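Local structure of type III CBASS phage resistance system CD-NTase-associated protein Cap8 (Pseudomonas aeruginosa, 6P8P) at residues 13-18 against 86-91; 18-23 against 49-54; 34-39 against 98-103. The protein is a HORMA domain protein of a type III CBASS antiphage system and probably regulates its cGAS-like CD-NTase. The protein carries 2 engineered substitutions. All coordinates share one frame; numbering follows the deposited sequence.

Contact 1 of 3, residues 13-18 against 86-91; sequences PHRDAL and ANEEVL
An end-on, two-pronged salt bridge joins R15, just ahead of helix 17-29, to E88 in the loop that follows helix 77-82. NH1 of R15 donates to OE2 of E88 at 2.9 Å, and NH2 of R15 donates to OE1 of E88, also at 2.9 Å. Both bonds are nearly straight. The two oxygens lie close to the guanidinium plane, so the arginine offers its edge. The carboxylate is turned 41° from that plane. NH2 therefore meets OE1 from above the carboxylate plane, while NH1 reaches OE2 on its syn side but also tilted out of plane. The side chains come from opposite directions. R15 runs extended from CG to NE, which carries its guanidinium out to the E88 loop. E88 is likewise extended beyond CG. In the HORMA domain fold this pair sits beside the end of strand 4-10, an outermost strand of the sheet within the chain. R10 of that strand engages both partners: its backbone O accepts from R15 NH1, and its N donates to E88 OE2. Each group therefore has a second anchor, which should limit its rotation. The loop is fixed nearby by an Asx turn, in which E89 N donates to N87 OD1 at 3.3 Å, and by backbone bonding of N87 with T8. On the helix side, D16 is the N-cap. D16 OD1 accepts from Q19 N, and more weakly from L18 N at 2.9 Å. The R15 side chain also packs on A23 of helix 17-29.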
# COMPACT_ATOMS: atom_id res chain seq x y z
N PRO A 13 1.69 18.25 -2.37
CA PRO A 13 2.78 17.98 -3.32
C PRO A 13 4.17 18.41 -2.90
O PRO A 13 5.05 18.49 -3.74
CB PRO A 13 2.35 18.82 -4.55
CG PRO A 13 1.75 20.05 -3.90
CD PRO A 13 1.01 19.52 -2.68
N HIS A 14 4.38 18.71 -1.62
CA HIS A 14 5.70 19.06 -1.15
C HIS A 14 6.59 17.84 -0.98
O HIS A 14 7.79 17.90 -1.30
CB HIS A 14 5.58 19.81 0.18
CG HIS A 14 6.89 20.26 0.74
ND1 HIS A 14 7.61 21.30 0.19
CD2 HIS A 14 7.58 19.85 1.83
CE1 HIS A 14 8.70 21.49 0.92
NE2 HIS A 14 8.70 20.63 1.92
N ARG A 15 6.02 16.76 -0.45
CA ARG A 15 6.63 15.44 -0.40
C ARG A 15 5.65 14.46 -1.02
O ARG A 15 4.45 14.62 -0.84
CB ARG A 15 6.88 14.99 1.04
CG ARG A 15 7.96 15.66 1.79
CD ARG A 15 7.93 15.10 3.20
NE ARG A 15 8.96 15.61 4.08
CZ ARG A 15 8.73 16.51 5.04
NH1 ARG A 15 7.54 17.07 5.18
NH2 ARG A 15 9.72 16.89 5.83
N ASP A 16 6.15 13.44 -1.72
CA ASP A 16 5.23 12.38 -2.12
C ASP A 16 4.87 11.53 -0.90
O ASP A 16 5.39 11.71 0.21
CB ASP A 16 5.80 11.58 -3.29
CG ASP A 16 6.90 10.60 -2.92
OD1 ASP A 16 6.92 10.00 -1.84
OD2 ASP A 16 7.76 10.39 -3.81
N ALA A 17 3.86 10.67 -1.07
CA ALA A 17 3.30 9.94 0.07
C ALA A 17 4.34 9.06 0.76
O ALA A 17 4.31 8.89 1.99
CB ALA A 17 2.10 9.12 -0.37
N LEU A 18 5.26 8.50 -0.01
CA LEU A 18 6.29 7.67 0.62
C LEU A 18 7.34 8.53 1.32
O LEU A 18 7.83 8.18 2.41
CB LEU A 18 6.93 6.76 -0.43
CG LEU A 18 8.06 5.87 0.06
CD1 LEU A 18 8.00 4.47 -0.63
CD2 LEU A 18 9.40 6.49 -0.24
N ALA A 86 2.78 23.75 9.46
CA ALA A 86 3.63 22.59 9.70
C ALA A 86 4.32 22.66 11.06
O ALA A 86 4.65 23.72 11.59
CB ALA A 86 4.69 22.48 8.61
N ASN A 87 4.54 21.49 11.63
CA ASN A 87 5.32 21.36 12.86
C ASN A 87 6.02 20.01 12.78
O ASN A 87 5.40 18.98 13.07
CB ASN A 87 4.46 21.46 14.12
CG ASN A 87 5.27 21.25 15.39
OD1 ASN A 87 6.50 21.17 15.35
ND2 ASN A 87 4.58 21.15 16.52
N GLU A 88 7.28 20.02 12.37
CA GLU A 88 8.08 18.82 12.21
C GLU A 88 9.22 18.76 13.21
O GLU A 88 10.21 18.07 12.97
CB GLU A 88 8.58 18.77 10.76
CG GLU A 88 7.40 18.81 9.76
CD GLU A 88 7.81 18.74 8.29
OE1 GLU A 88 9.03 18.73 7.99
OE2 GLU A 88 6.89 18.72 7.44
N GLU A 89 9.07 19.44 14.35
CA GLU A 89 10.13 19.46 15.35
C GLU A 89 10.43 18.05 15.85
O GLU A 89 9.54 17.20 15.96
CB GLU A 89 9.71 20.34 16.55
CG GLU A 89 9.78 21.82 16.30
CD GLU A 89 9.15 22.64 17.43
OE1 GLU A 89 8.54 23.69 17.13
OE2 GLU A 89 9.26 22.22 18.61
N VAL A 90 11.69 17.83 16.21
CA VAL A 90 12.06 16.59 16.87
C VAL A 90 11.29 16.44 18.18
O VAL A 90 11.02 17.41 18.88
CB VAL A 90 13.58 16.55 17.11
CG1 VAL A 90 13.98 15.30 17.87
CG2 VAL A 90 14.32 16.63 15.78
N LEU A 91 10.96 15.20 18.50
CA LEU A 91 10.22 14.90 19.72
C LEU A 91 11.18 14.79 20.89
O LEU A 91 12.26 14.20 20.77
CB LEU A 91 9.44 13.58 19.54
CG LEU A 91 8.26 13.69 18.57
CD1 LEU A 91 7.77 12.28 18.21
CD2 LEU A 91 7.11 14.49 19.12

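Contact 2 of 3, residues 18-23 against 49-54. With CA (calcium ion), chain E.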
# COMPACT_ATOMS: atom_id res chain seq x y z
N LEU A 18 5.26 8.50 -0.01
CA LEU A 18 6.29 7.67 0.62
C LEU A 18 7.34 8.53 1.32
O LEU A 18 7.83 8.18 2.41
CB LEU A 18 6.93 6.76 -0.43
CG LEU A 18 8.06 5.87 0.06
CD1 LEU A 18 8.00 4.47 -0.63
CD2 LEU A 18 9.40 6.49 -0.24
N GLN A 19 7.71 9.67 0.73
CA GLN A 19 8.63 10.57 1.41
C GLN A 19 8.03 11.06 2.72
O GLN A 19 8.75 11.27 3.69
CB GLN A 19 8.98 11.76 0.52
CG GLN A 19 9.77 11.40 -0.71
CD GLN A 19 9.91 12.55 -1.67
OE1 GLN A 19 8.97 13.33 -1.87
NE2 GLN A 19 11.10 12.66 -2.30
N THR A 20 6.72 11.26 2.74
CA THR A 20 6.02 11.68 3.96
C THR A 20 6.12 10.59 5.02
O THR A 20 6.51 10.84 6.16
CB THR A 20 4.55 11.96 3.64
OG1 THR A 20 4.43 12.95 2.59
CG2 THR A 20 3.82 12.46 4.91
N TRP A 21 5.83 9.34 4.64
CA TRP A 21 5.96 8.26 5.63
C TRP A 21 7.39 8.13 6.14
O TRP A 21 7.61 7.96 7.34
CB TRP A 21 5.52 6.94 5.02
CG TRP A 21 5.56 5.78 5.95
CD1 TRP A 21 6.31 4.66 5.80
CD2 TRP A 21 4.83 5.63 7.17
NE1 TRP A 21 6.06 3.78 6.84
CE2 TRP A 21 5.17 4.37 7.71
CE3 TRP A 21 3.90 6.42 7.85
CZ2 TRP A 21 4.60 3.88 8.87
CZ3 TRP A 21 3.34 5.95 9.04
CH2 TRP A 21 3.70 4.68 9.53
N ASP A 22 8.37 8.21 5.24
CA ASP A 22 9.76 8.12 5.67
C ASP A 22 10.09 9.22 6.68
O ASP A 22 10.80 8.97 7.66
CB ASP A 22 10.68 8.21 4.45
CG ASP A 22 10.80 6.91 3.69
OD1 ASP A 22 10.29 5.88 4.15
OD2 ASP A 22 11.44 6.92 2.60
N ALA A 23 9.54 10.42 6.49
CA ALA A 23 9.82 11.50 7.45
C ALA A 23 9.19 11.19 8.80
O ALA A 23 9.78 11.49 9.85
CB ALA A 23 9.31 12.85 6.92
N SER A 49 -0.13 4.50 0.99
CA SER A 49 -1.43 4.50 0.33
C SER A 49 -2.43 5.38 1.06
O SER A 49 -3.16 6.15 0.43
CB SER A 49 -1.96 3.06 0.25
OG SER A 49 -3.27 2.98 -0.32
N LEU A 50 -2.45 5.28 2.38
CA LEU A 50 -3.38 6.06 3.18
C LEU A 50 -3.04 7.55 3.13
O LEU A 50 -3.93 8.40 3.11
CB LEU A 50 -3.36 5.56 4.63
CG LEU A 50 -3.87 4.15 4.85
CD1 LEU A 50 -3.52 3.68 6.27
CD2 LEU A 50 -5.35 4.06 4.58
N ILE A 51 -1.75 7.88 3.17
CA ILE A 51 -1.34 9.27 3.03
C ILE A 51 -1.75 9.82 1.67
O ILE A 51 -2.23 10.95 1.56
CB ILE A 51 0.18 9.40 3.26
CG1 ILE A 51 0.48 9.10 4.72
CG2 ILE A 51 0.67 10.76 2.84
CD1 ILE A 51 1.96 8.83 4.99
N ALA A 52 -1.57 9.03 0.62
CA ALA A 52 -1.96 9.48 -0.71
C ALA A 52 -3.46 9.75 -0.78
O ALA A 52 -3.91 10.58 -1.58
CB ALA A 52 -1.55 8.44 -1.77
N ASP A 53 -4.25 9.05 0.02
CA ASP A 53 -5.69 9.28 0.12
C ASP A 53 -6.05 10.37 1.12
O ASP A 53 -7.24 10.60 1.36
CB ASP A 53 -6.40 7.97 0.46
CG ASP A 53 -6.44 7.00 -0.76
OD1 ASP A 53 -6.53 7.48 -1.91
OD2 ASP A 53 -6.37 5.76 -0.58
N GLN A 54 -5.04 11.05 1.68
CA GLN A 54 -5.20 12.16 2.64
C GLN A 54 -5.90 11.73 3.92
O GLN A 54 -6.50 12.56 4.63
CB GLN A 54 -5.93 13.36 2.02
CG GLN A 54 -5.25 13.90 0.77
CD GLN A 54 -5.72 15.28 0.37
OE1 GLN A 54 -6.58 15.88 1.00
NE2 GLN A 54 -5.12 15.79 -0.68
CA CA E . -6.31 5.30 -2.94
O HOH W 1 -3.97 5.58 -2.49
O HOH W 2 -8.73 5.33 -2.42
O HOH W 3 -5.94 2.94 -2.53
O HOH W 4 -6.49 7.21 -4.56
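I51 of helix 44-52 reaches T20 and W21 of helix 17-29 with two methyl groups. This is apolar helix-to-helix packing inside the HORMA domain, and all three residues are buried. CD1 of I51 lies 3.9 Å from the backbone N of W21 and 4.0 Å from CB of W21. The same I51 CD1 methyl is 4.1 Å from CG2 of T20. CG2 of I51 touches T20 from the other branch, 4.1 Å from CB of T20. The T20 methyl can face I51 because CG2 is anti to the backbone N, with OG1 at chi1 -56°. That turn lets OG1 bond to D16 O and to S11 OG. NE1 of W21 bonds to L40 O.

The C-terminal end of helix 44-52, by contrast, is polar and hydrated, at the subunit interface. The helix ends in a Schellman motif, with Q54 at positive phi and Q54 N bonded to I51 O. D53, just after the helix, holds a calcium ion through both carboxylate oxygens, with D53 OD1 2.4 Å from the metal. Four waters also bind the calcium, and one of them donates to S49 O at 3.1 Å. Two further atoms complete the shell; OD1 of D53 of the second subunit also binds calcium. S49 OG hydrogen-bonds S49 OG of that subunit.

A17 packs on I51 and A52 beside this contact. L50 touches L104 and C106 of strand 101-106, and W21 meets the engineered M102 on the same strand, so both helices pack on strand 101-106.

Contact 3 of 3, residues 34-39 against 98-103. Engineered in segment 98-103: M102 (natural residue Val).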
# COMPACT_ATOMS: atom_id res chain seq x y z
N GLY A 34 16.10 -0.88 14.89
CA GLY A 34 15.51 -1.92 15.70
C GLY A 34 14.25 -2.50 15.10
O GLY A 34 13.91 -2.16 13.96
N THR A 35 13.56 -3.35 15.84
CA THR A 35 12.35 -3.96 15.31
C THR A 35 11.24 -2.94 15.09
O THR A 35 10.46 -3.09 14.15
CB THR A 35 11.84 -5.08 16.23
OG1 THR A 35 11.55 -4.55 17.52
CG2 THR A 35 12.86 -6.15 16.36
N ALA A 36 11.14 -1.92 15.93
CA ALA A 36 10.11 -0.90 15.70
C ALA A 36 10.29 -0.23 14.33
O ALA A 36 9.34 -0.11 13.54
CB ALA A 36 10.13 0.14 16.82
N ARG A 37 11.51 0.22 14.04
CA ARG A 37 11.73 0.88 12.76
C ARG A 37 11.50 -0.08 11.62
O ARG A 37 10.93 0.30 10.58
CB ARG A 37 13.14 1.45 12.65
CG ARG A 37 13.34 2.28 11.40
CD ARG A 37 14.62 3.10 11.43
NE ARG A 37 15.77 2.29 11.07
CZ ARG A 37 17.03 2.72 11.09
NH1 ARG A 37 17.31 3.97 11.47
NH2 ARG A 37 18.01 1.90 10.72
N SER A 38 11.93 -1.34 11.79
CA SER A 38 11.70 -2.34 10.75
C SER A 38 10.22 -2.54 10.50
O SER A 38 9.80 -2.69 9.34
CB SER A 38 12.36 -3.67 11.14
OG SER A 38 13.77 -3.56 11.06
N GLU A 39 9.41 -2.59 11.56
CA GLU A 39 7.98 -2.78 11.36
C GLU A 39 7.35 -1.58 10.68
O GLU A 39 6.51 -1.75 9.78
CB GLU A 39 7.27 -3.06 12.68
CG GLU A 39 7.38 -4.50 13.15
CD GLU A 39 6.53 -4.81 14.38
OE1 GLU A 39 5.42 -4.26 14.53
OE2 GLU A 39 6.97 -5.64 15.20
N GLY A 98 9.07 1.04 24.81
CA GLY A 98 8.35 0.01 25.53
C GLY A 98 7.27 -0.63 24.69
O GLY A 98 7.47 -0.95 23.52
N ASP A 99 6.10 -0.80 25.30
CA ASP A 99 4.94 -1.47 24.68
C ASP A 99 4.24 -0.45 23.78
O ASP A 99 3.28 0.22 24.16
CB ASP A 99 4.01 -2.01 25.75
CG ASP A 99 2.80 -2.69 25.17
OD1 ASP A 99 2.84 -3.09 24.00
OD2 ASP A 99 1.79 -2.82 25.89
N TRP A 100 4.74 -0.33 22.57
CA TRP A 100 4.32 0.73 21.67
C TRP A 100 3.23 0.25 20.73
O TRP A 100 3.03 -0.95 20.52
CB TRP A 100 5.51 1.26 20.87
CG TRP A 100 6.12 0.28 19.91
CD1 TRP A 100 7.13 -0.61 20.16
CD2 TRP A 100 5.76 0.10 18.53
NE1 TRP A 100 7.42 -1.33 19.03
CE2 TRP A 100 6.58 -0.93 18.02
CE3 TRP A 100 4.81 0.69 17.68
CZ2 TRP A 100 6.51 -1.35 16.70
CZ3 TRP A 100 4.73 0.26 16.37
CH2 TRP A 100 5.57 -0.75 15.89
N GLY A 101 2.50 1.21 20.17
CA GLY A 101 1.53 0.92 19.14
C GLY A 101 1.36 2.12 18.25
O GLY A 101 1.81 3.23 18.56
N MET A 102 0.72 1.89 17.11
CA MET A 102 0.42 2.95 16.17
C MET A 102 -0.94 2.71 15.55
O MET A 102 -1.27 1.58 15.17
CB MET A 102 1.47 3.05 15.05
CG MET A 102 2.77 3.65 15.46
SD MET A 102 3.79 3.96 14.05
CE MET A 102 2.80 5.16 13.14
N SER A 103 -1.73 3.78 15.45
CA SER A 103 -3.08 3.70 14.90
C SER A 103 -3.16 4.61 13.69
O SER A 103 -3.04 5.83 13.82
CB SER A 103 -4.14 4.09 15.93
OG SER A 103 -5.40 4.07 15.29
O HOH W 5 8.84 -3.94 17.98
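In this HORMA domain, W100, just before strand 101-106, packs its indole against the first turn of helix 35-42. The apolar part is carried by A36. CB of A36 sits over one face of the ring, offset toward the rim, 3.9 Å from W100 CE2. The CA of A36 is 3.8 Å from CZ2 of W100. The indole reaches the helix with CG between the backbone N and the carbonyl carbon (chi1 66°). L40 of the same helix also touches it, and R124 makes a cation-pi contact with the ring.

The charged neighbour is E39. OE1 of E39 approaches the six-membered end of the indole obliquely, 3.8 Å from CH2 of W100, with the carboxylate plane 48° from the ring. This is a van der Waals contact; the polar partner of OE1 is S122 OG.

Water makes the remaining link. It lies at the edge of the indole, in its plane, and accepts from W100 NE1 at 3.2 Å. The same water is hydrogen-bonded to T35 OG1, 2.8 Å away.

Contact 2 is the buried one, contact 1 lies at the surface, and contact 3 is partly buried. Their chemistry differs with depth. Buried contact 2 joins methyl groups, surface contact 1 is ionic, and contact 3, in between, mixes an aromatic face with a water bridge. Contacts 1 and 2 share helix 17-29 and L18, and their centres are about 9 Å apart. They touch where A17 O meets I51 CD1, at 3.8 Å. Both also reach the second subunit, which contact 3 does not. Contacts 2 and 3 lie on opposite sides of the chain's centre, yet W21 packs on one conformer of the engineered M102. Contacts 1 and 3 do not touch; their nearest atoms are about 10 Å apart.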